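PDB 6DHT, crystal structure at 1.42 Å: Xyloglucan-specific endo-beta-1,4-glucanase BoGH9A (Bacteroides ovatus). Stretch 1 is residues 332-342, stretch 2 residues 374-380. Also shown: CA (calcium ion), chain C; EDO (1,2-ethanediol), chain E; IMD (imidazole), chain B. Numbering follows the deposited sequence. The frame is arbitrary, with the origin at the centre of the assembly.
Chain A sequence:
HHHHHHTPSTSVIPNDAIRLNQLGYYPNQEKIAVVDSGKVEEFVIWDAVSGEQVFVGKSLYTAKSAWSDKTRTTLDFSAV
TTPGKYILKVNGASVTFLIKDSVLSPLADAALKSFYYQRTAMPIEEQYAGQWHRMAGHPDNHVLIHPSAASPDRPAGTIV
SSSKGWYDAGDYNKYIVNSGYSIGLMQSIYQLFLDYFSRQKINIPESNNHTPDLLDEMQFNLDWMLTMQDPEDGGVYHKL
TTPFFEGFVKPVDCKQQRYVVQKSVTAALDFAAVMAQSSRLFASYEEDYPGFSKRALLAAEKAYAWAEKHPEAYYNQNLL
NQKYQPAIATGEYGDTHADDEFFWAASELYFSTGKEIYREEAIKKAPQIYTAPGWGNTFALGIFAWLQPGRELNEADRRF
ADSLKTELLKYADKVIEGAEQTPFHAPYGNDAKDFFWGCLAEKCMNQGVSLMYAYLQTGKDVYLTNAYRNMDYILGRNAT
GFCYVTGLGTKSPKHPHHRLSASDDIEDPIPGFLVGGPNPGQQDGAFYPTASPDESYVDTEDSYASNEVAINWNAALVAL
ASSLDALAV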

# COMPACT_ATOMS: atom_id res chain seq x y z
N GLU A 332 -13.67 -11.57 -2.93
CA GLU A 332 -13.96 -11.76 -4.34
C GLU A 332 -12.88 -11.18 -5.25
O GLU A 332 -12.43 -11.85 -6.17
CB GLU A 332 -15.31 -11.18 -4.73
CG GLU A 332 -15.68 -11.54 -6.16
CD GLU A 332 -17.06 -11.06 -6.56
OE1 GLU A 332 -17.45 -9.95 -6.12
OE2 GLU A 332 -17.75 -11.80 -7.31
N TYR A 333 -12.49 -9.93 -4.99
CA TYR A 333 -11.61 -9.19 -5.92
C TYR A 333 -12.13 -9.34 -7.34
O TYR A 333 -11.41 -9.81 -8.22
CB TYR A 333 -10.14 -9.64 -5.84
CG TYR A 333 -9.49 -9.24 -4.52
CD1 TYR A 333 -9.14 -7.92 -4.26
CD2 TYR A 333 -9.25 -10.17 -3.53
CE1 TYR A 333 -8.57 -7.54 -3.05
CE2 TYR A 333 -8.69 -9.81 -2.31
CZ TYR A 333 -8.33 -8.47 -2.09
OH TYR A 333 -7.78 -8.06 -0.91
N GLY A 334 -13.39 -8.96 -7.51
CA GLY A 334 -14.07 -9.07 -8.79
C GLY A 334 -13.94 -7.78 -9.58
O GLY A 334 -13.74 -6.71 -9.01
N ASP A 335 -14.06 -7.90 -10.90
CA ASP A 335 -13.83 -6.78 -11.79
C ASP A 335 -14.30 -7.18 -13.18
O ASP A 335 -13.94 -8.24 -13.67
CB ASP A 335 -12.31 -6.49 -11.82
CG ASP A 335 -11.95 -5.15 -12.46
OD1 ASP A 335 -12.83 -4.34 -12.84
OD2 ASP A 335 -10.72 -4.90 -12.55
N THR A 336 -15.12 -6.33 -13.81
CA THR A 336 -15.54 -6.57 -15.19
C THR A 336 -14.90 -5.60 -16.18
O THR A 336 -15.29 -5.54 -17.34
CB THR A 336 -17.08 -6.48 -15.34
OG1 THR A 336 -17.53 -5.20 -14.89
CG2 THR A 336 -17.75 -7.56 -14.54
N HIS A 337 -13.89 -4.87 -15.70
CA HIS A 337 -13.17 -3.89 -16.52
C HIS A 337 -11.69 -4.23 -16.49
O HIS A 337 -10.98 -3.84 -15.57
CB HIS A 337 -13.42 -2.47 -16.03
CG HIS A 337 -14.84 -2.02 -16.13
ND1 HIS A 337 -15.76 -2.20 -15.12
CD2 HIS A 337 -15.50 -1.38 -17.13
CE1 HIS A 337 -16.92 -1.70 -15.49
NE2 HIS A 337 -16.79 -1.20 -16.71
N ALA A 338 -11.24 -4.94 -17.52
CA ALA A 338 -9.86 -5.42 -17.59
C ALA A 338 -8.93 -4.55 -18.46
O ALA A 338 -7.76 -4.89 -18.65
CB ALA A 338 -9.85 -6.86 -18.08
N ASP A 339 -9.44 -3.45 -19.00
CA ASP A 339 -8.61 -2.63 -19.89
C ASP A 339 -7.35 -2.15 -19.18
O ASP A 339 -6.26 -2.14 -19.78
CB ASP A 339 -9.37 -1.40 -20.40
CG ASP A 339 -10.34 -1.73 -21.54
OD1 ASP A 339 -10.35 -2.88 -22.03
OD2 ASP A 339 -11.09 -0.81 -21.95
N ASP A 340 -7.50 -1.75 -17.92
CA ASP A 340 -6.36 -1.20 -17.17
C ASP A 340 -5.30 -2.25 -16.87
O ASP A 340 -4.09 -1.96 -16.90
CB ASP A 340 -6.81 -0.51 -15.88
CG ASP A 340 -7.76 -1.36 -15.04
OD1 ASP A 340 -8.92 -1.57 -15.46
OD2 ASP A 340 -7.36 -1.81 -13.94
N GLU A 341 -5.72 -3.49 -16.62
CA GLU A 341 -4.79 -4.59 -16.41
C GLU A 341 -4.09 -4.94 -17.74
O GLU A 341 -2.90 -5.24 -17.76
CB GLU A 341 -5.50 -5.81 -15.79
CG GLU A 341 -5.94 -5.64 -14.31
CD GLU A 341 -7.23 -4.87 -14.12
OE1 GLU A 341 -7.89 -4.50 -15.12
OE2 GLU A 341 -7.62 -4.62 -12.95
N PHE A 342 -4.83 -4.91 -18.85
CA PHE A 342 -4.21 -5.09 -20.15
C PHE A 342 -3.17 -3.98 -20.39
O PHE A 342 -2.05 -4.25 -20.83
CB PHE A 342 -5.27 -5.10 -21.27
CG PHE A 342 -5.84 -6.47 -21.57
CD1 PHE A 342 -5.06 -7.44 -22.15
CD2 PHE A 342 -7.15 -6.76 -21.27
CE1 PHE A 342 -5.57 -8.69 -22.44
CE2 PHE A 342 -7.68 -8.02 -21.57
CZ PHE A 342 -6.87 -8.98 -22.14
CA CA C . -9.52 -3.20 -13.73
C1 EDO E . -11.72 -7.82 -1.20
O1 EDO E . -12.59 -8.33 -0.19
C2 EDO E . -12.54 -7.09 -2.26
O2 EDO E . -13.34 -8.02 -3.00
N1 IMD B . -8.91 -6.41 3.29
C2 IMD B . -8.70 -7.18 2.19
N3 IMD B . -8.48 -6.35 1.15
C4 IMD B . -8.58 -5.07 1.58
C5 IMD B . -8.86 -5.11 2.94
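Stretch 2 374-380: GWGNTFA

Stretch 1 runs as an irregular loop from Glu332 to Ala338 and then enters a helix at Asp339 that continues beyond Phe342; Phe342 N donates a hydrogen bond back to Ala338 O at 2.9 Å. Stretch 2 follows a similar plan: a type I beta turn spans Gly374 to Asn377, with Asn377 N donating to Gly374 O at 2.9 Å, Thr378 takes the N-cap position, and a helix starts at Phe379. The two segments pack loop to loop and helix start to helix start, so both progress the same way along the contact: Asp335 CA lies 6.7 Å from Gly376 CA, and Asp340 CA only 4.8 Å from Phe379 CA. Together they bury 470 Å².

A calcium ion joins the two stretches. Stretch 1 supplies Asp335 OD2 and the carbonyl His337 O, each 2.4 Å from the calcium ion, and two bidentate carboxylates: Asp340 through OD1 (2.4 Å) and OD2 (2.6 Å), and Glu341 through OE1 and OE2 (both 2.5 Å). Stretch 2 adds one ligand, the carbonyl Gly376 O, at 2.4 Å from the calcium ion, and the O of water 1 is an eighth ligand atom, 2.5 Å from the calcium. That water donates to Asp335 OD1 (2.8 Å from its O), and the same OD1 accepts from His337 N at 3.1 Å, so Asp335 binds the metal through OD2 and the loop backbone through OD1. The shared cation explains why oxygens crowd here: Gly376 O is 3.0 Å from Asp340 OD2 and 3.2 Å from Glu341 OE2.

Asp340 also ties down the start of the second helix. Asp340 OD2 accepts a nearly straight hydrogen bond from Thr378 N at 2.8 Å, while Asp340 CB sits over the face of the Phe379 ring, 3.5 Å from the ring centroid and 6° off the normal. The Thr378 hydroxyl makes no capping bond; the one proton on Thr378 OG1 can serve either Asp340 O (3.0 Å) or Asp340 OD2 (3.4 Å), weakly in each case.

At the other end, Trp375 (chi1 p) points toward stretch 1 and receives the edge of Tyr333 on its face; the six-membered ring and the tyrosine ring have centroids 4.9 Å apart and planes at 85°, with Tyr333 CD1 3.6 Å from Trp375 CD2. Gly334 O meets the indole edge, 3.5 Å from Trp375 CH2. EDO C1 of an ethanediol lies over one face of the Tyr333 ring, and EDO O2 accepts from Tyr333 N at 2.9 Å.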

# COMPACT_ATOMS: atom_id res chain seq x y z
N GLY A 374 -5.10 1.49 -7.55
CA GLY A 374 -5.84 0.62 -6.65
C GLY A 374 -5.85 -0.78 -7.21
O GLY A 374 -5.56 -0.99 -8.38
N TRP A 375 -6.20 -1.76 -6.37
CA TRP A 375 -6.07 -3.14 -6.79
C TRP A 375 -6.81 -3.48 -8.09
O TRP A 375 -6.36 -4.32 -8.85
CB TRP A 375 -6.45 -4.12 -5.67
CG TRP A 375 -7.89 -4.10 -5.21
CD1 TRP A 375 -8.37 -3.48 -4.11
CD2 TRP A 375 -9.02 -4.73 -5.85
NE1 TRP A 375 -9.74 -3.70 -4.00
CE2 TRP A 375 -10.15 -4.46 -5.06
CE3 TRP A 375 -9.17 -5.50 -7.00
CZ2 TRP A 375 -11.43 -4.93 -5.40
CZ3 TRP A 375 -10.45 -5.97 -7.34
CH2 TRP A 375 -11.55 -5.67 -6.54
N GLY A 376 -7.94 -2.82 -8.32
CA GLY A 376 -8.76 -3.10 -9.49
C GLY A 376 -8.61 -2.06 -10.58
O GLY A 376 -9.25 -2.15 -11.63
N ASN A 377 -7.75 -1.08 -10.34
CA ASN A 377 -7.51 0.00 -11.28
C ASN A 377 -6.02 0.25 -11.41
O ASN A 377 -5.43 1.08 -10.71
CB ASN A 377 -8.21 1.29 -10.87
CG ASN A 377 -7.92 2.45 -11.86
OD1 ASN A 377 -7.34 2.26 -12.97
ND2 ASN A 377 -8.31 3.66 -11.46
N THR A 378 -5.42 -0.48 -12.35
CA THR A 378 -3.97 -0.53 -12.46
C THR A 378 -3.44 0.42 -13.54
O THR A 378 -2.27 0.34 -13.91
CB THR A 378 -3.49 -1.95 -12.73
OG1 THR A 378 -4.04 -2.45 -13.96
CG2 THR A 378 -3.91 -2.88 -11.61
N PHE A 379 -4.27 1.32 -14.05
CA PHE A 379 -3.78 2.28 -15.06
C PHE A 379 -2.54 3.00 -14.56
O PHE A 379 -1.55 3.14 -15.29
CB PHE A 379 -4.84 3.32 -15.43
CG PHE A 379 -5.80 2.89 -16.53
CD1 PHE A 379 -5.35 2.30 -17.70
CD2 PHE A 379 -7.15 3.15 -16.40
CE1 PHE A 379 -6.24 1.96 -18.71
CE2 PHE A 379 -8.04 2.79 -17.40
CZ PHE A 379 -7.57 2.20 -18.55
N ALA A 380 -2.58 3.46 -13.32
CA ALA A 380 -1.47 4.23 -12.80
C ALA A 380 -0.16 3.46 -12.80
O ALA A 380 0.90 4.05 -12.96
CB ALA A 380 -1.80 4.73 -11.38
O HOH W 1 -11.56 -1.88 -13.32